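Local coordinates for RNA-binding protein RMD9, mitochondrial (Saccharomyces cerevisiae S288C, PDB 7A9X) that binds a dodecamer motif in the 3'-UTRs of mitochondrial mRNAs and takes part in their processing or stability, at residues A[538-546]-A[573-581]. Residues are numbered along the deposited sequence; the frame is centred on the assembly and turned at random.
Sequences EDRIELYLK and PILNEYLSG
Ile541 and Glu542, in the first turn of helix 540-551, face the segment after helix 566-571, in which 573-575 forms a 3-10 turn; the CA atoms of Ile541 and Leu575 are 7.5 Å apart and those of Glu542 and Tyr578 7.6 Å. The contact illustrates how one tyrosine can tie the segment after helix 566-571 to a helix start. Tyr578 lays one ring face over Ile541 CG2, a CH-pi contact 3.7 Å from the ring centroid. Its OH donates to the syn lone pair of Asp539 OD2 (2.7 Å), the carboxylate turned 77° from the ring. Asp539 is the N-cap: with CG anti to its own N (chi1 -161°), OD1 accepts from Glu542 N and weakly from Ile541 N, which leaves OD2 for the tyrosine. A phenylalanine here would probably leave Asp539 OD2 without this donor and the capping carboxylate less firmly oriented. Alongside, Ile541 CD1 meets Ile574 CG2, Ile541 CG2 touches Leu575 CD1 at 3.6 Å, and Leu545 CD1 lies 3.8 Å from Leu579 CD1. Leu575 and Leu579 also pack on helix 566-571, while Ile541 and Ile574 reach helix 489-502, joining C-terminal helices that probably lie beyond the pentatricopeptide repeats.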
# COMPACT_ATOMS: atom_id res chain seq x y z
N GLU A 538 -11.84 3.79 -38.85
CA GLU A 538 -11.08 5.00 -39.09
C GLU A 538 -11.14 6.00 -37.95
O GLU A 538 -10.34 6.94 -37.93
CB GLU A 538 -11.55 5.68 -40.39
CG GLU A 538 -11.34 4.86 -41.65
CD GLU A 538 -12.56 4.02 -42.01
OE1 GLU A 538 -13.65 4.31 -41.49
OE2 GLU A 538 -12.41 3.09 -42.82
N ASP A 539 -12.07 5.83 -37.00
CA ASP A 539 -12.24 6.79 -35.92
C ASP A 539 -12.53 6.05 -34.62
O ASP A 539 -13.54 5.33 -34.53
CB ASP A 539 -13.36 7.78 -36.24
CG ASP A 539 -13.29 9.04 -35.40
OD1 ASP A 539 -13.17 8.94 -34.16
OD2 ASP A 539 -13.33 10.15 -35.98
N ARG A 540 -11.66 6.23 -33.63
CA ARG A 540 -11.85 5.60 -32.33
C ARG A 540 -12.72 6.43 -31.39
O ARG A 540 -13.39 5.86 -30.52
CB ARG A 540 -10.50 5.33 -31.66
CG ARG A 540 -9.55 4.48 -32.46
CD ARG A 540 -8.34 4.10 -31.62
NE ARG A 540 -7.30 3.44 -32.39
CZ ARG A 540 -6.19 2.94 -31.86
NH1 ARG A 540 -5.28 2.36 -32.64
NH2 ARG A 540 -5.98 3.02 -30.56
N ILE A 541 -12.71 7.76 -31.52
CA ILE A 541 -13.49 8.60 -30.62
C ILE A 541 -14.98 8.38 -30.84
O ILE A 541 -15.78 8.41 -29.90
CB ILE A 541 -13.09 10.08 -30.79
CG1 ILE A 541 -11.64 10.28 -30.36
CG2 ILE A 541 -14.02 10.98 -30.00
CD1 ILE A 541 -11.18 11.72 -30.44
N GLU A 542 -15.38 8.14 -32.10
CA GLU A 542 -16.79 7.86 -32.37
C GLU A 542 -17.22 6.54 -31.75
O GLU A 542 -18.31 6.44 -31.18
CB GLU A 542 -17.03 7.85 -33.88
CG GLU A 542 -16.71 9.18 -34.55
CD GLU A 542 -17.18 9.24 -35.98
OE1 GLU A 542 -17.70 10.30 -36.40
OE2 GLU A 542 -17.05 8.22 -36.70
N LEU A 543 -16.37 5.51 -31.84
CA LEU A 543 -16.68 4.24 -31.18
C LEU A 543 -16.74 4.42 -29.67
O LEU A 543 -17.58 3.81 -29.00
CB LEU A 543 -15.63 3.19 -31.56
CG LEU A 543 -15.83 1.81 -30.92
CD1 LEU A 543 -17.11 1.17 -31.43
CD2 LEU A 543 -14.63 0.92 -31.19
N TYR A 544 -15.86 5.26 -29.12
CA TYR A 544 -15.84 5.51 -27.69
C TYR A 544 -17.14 6.14 -27.22
O TYR A 544 -17.73 5.72 -26.21
CB TYR A 544 -14.64 6.39 -27.35
CG TYR A 544 -14.65 6.99 -25.96
CD1 TYR A 544 -14.30 6.24 -24.85
CD2 TYR A 544 -15.00 8.32 -25.76
CE1 TYR A 544 -14.30 6.79 -23.58
CE2 TYR A 544 -15.01 8.88 -24.51
CZ TYR A 544 -14.65 8.11 -23.42
OH TYR A 544 -14.65 8.66 -22.16
N LEU A 545 -17.62 7.16 -27.94
CA LEU A 545 -18.87 7.81 -27.57
C LEU A 545 -20.07 6.92 -27.82
O LEU A 545 -21.11 7.07 -27.16
CB LEU A 545 -19.02 9.13 -28.32
CG LEU A 545 -18.03 10.23 -27.94
CD1 LEU A 545 -18.15 11.40 -28.90
CD2 LEU A 545 -18.26 10.68 -26.51
N LYS A 546 -19.96 5.99 -28.77
CA LYS A 546 -21.07 5.07 -29.03
C LYS A 546 -21.23 4.07 -27.89
O LYS A 546 -22.35 3.77 -27.47
CB LYS A 546 -20.85 4.35 -30.35
CG LYS A 546 -21.86 3.26 -30.64
CD LYS A 546 -21.53 2.54 -31.93
CE LYS A 546 -21.55 3.48 -33.12
NZ LYS A 546 -21.27 2.77 -34.39
N PRO A 573 -8.61 17.74 -25.16
CA PRO A 573 -9.51 18.66 -25.87
C PRO A 573 -10.01 18.14 -27.21
O PRO A 573 -10.94 18.74 -27.77
CB PRO A 573 -8.65 19.92 -26.06
CG PRO A 573 -7.56 19.81 -25.03
CD PRO A 573 -7.28 18.34 -24.92
N ILE A 574 -9.43 17.07 -27.75
CA ILE A 574 -9.93 16.52 -29.01
C ILE A 574 -11.34 15.97 -28.85
O ILE A 574 -12.04 15.74 -29.84
CB ILE A 574 -8.97 15.45 -29.56
CG1 ILE A 574 -9.27 15.14 -31.03
CG2 ILE A 574 -9.04 14.18 -28.72
CD1 ILE A 574 -8.37 14.10 -31.64
N LEU A 575 -11.78 15.75 -27.61
CA LEU A 575 -13.15 15.32 -27.37
C LEU A 575 -14.15 16.45 -27.58
O LEU A 575 -15.33 16.18 -27.83
CB LEU A 575 -13.27 14.75 -25.95
CG LEU A 575 -14.31 13.65 -25.72
CD1 LEU A 575 -14.10 12.51 -26.69
CD2 LEU A 575 -14.23 13.16 -24.28
N ASN A 576 -13.71 17.71 -27.48
CA ASN A 576 -14.63 18.83 -27.62
C ASN A 576 -15.21 18.92 -29.03
O ASN A 576 -16.34 19.39 -29.21
CB ASN A 576 -13.93 20.14 -27.26
CG ASN A 576 -13.85 20.36 -25.76
OD1 ASN A 576 -14.80 20.10 -25.02
ND2 ASN A 576 -12.70 20.84 -25.30
N GLU A 577 -14.45 18.50 -30.05
CA GLU A 577 -14.94 18.59 -31.42
C GLU A 577 -15.89 17.46 -31.79
O GLU A 577 -16.45 17.48 -32.89
CB GLU A 577 -13.77 18.64 -32.40
CG GLU A 577 -12.80 17.49 -32.28
CD GLU A 577 -11.52 17.71 -33.06
OE1 GLU A 577 -11.47 17.32 -34.25
OE2 GLU A 577 -10.57 18.29 -32.49
N TYR A 578 -16.08 16.48 -30.91
CA TYR A 578 -17.01 15.38 -31.14
C TYR A 578 -18.25 15.47 -30.27
O TYR A 578 -19.15 14.63 -30.40
CB TYR A 578 -16.31 14.04 -30.88
CG TYR A 578 -15.30 13.62 -31.92
CD1 TYR A 578 -14.00 14.12 -31.90
CD2 TYR A 578 -15.63 12.71 -32.92
CE1 TYR A 578 -13.07 13.74 -32.84
CE2 TYR A 578 -14.71 12.32 -33.87
CZ TYR A 578 -13.43 12.84 -33.82
OH TYR A 578 -12.51 12.45 -34.77
N LEU A 579 -18.34 16.48 -29.39
CA LEU A 579 -19.30 16.47 -28.29
C LEU A 579 -20.51 17.36 -28.50
O LEU A 579 -21.46 17.27 -27.71
CB LEU A 579 -18.59 16.89 -26.99
CG LEU A 579 -18.26 15.77 -26.02
CD1 LEU A 579 -17.85 14.49 -26.75
CD2 LEU A 579 -17.17 16.22 -25.04
N SER A 580 -20.52 18.23 -29.52
CA SER A 580 -21.68 19.08 -29.74
C SER A 580 -22.91 18.27 -30.16
O SER A 580 -24.03 18.78 -30.05
CB SER A 580 -21.37 20.14 -30.79
OG SER A 580 -20.47 21.11 -30.29
N GLY A 581 -22.72 17.04 -30.63
CA GLY A 581 -23.84 16.22 -31.06
C GLY A 581 -23.91 14.88 -30.36
O GLY A 581 -24.23 13.87 -30.98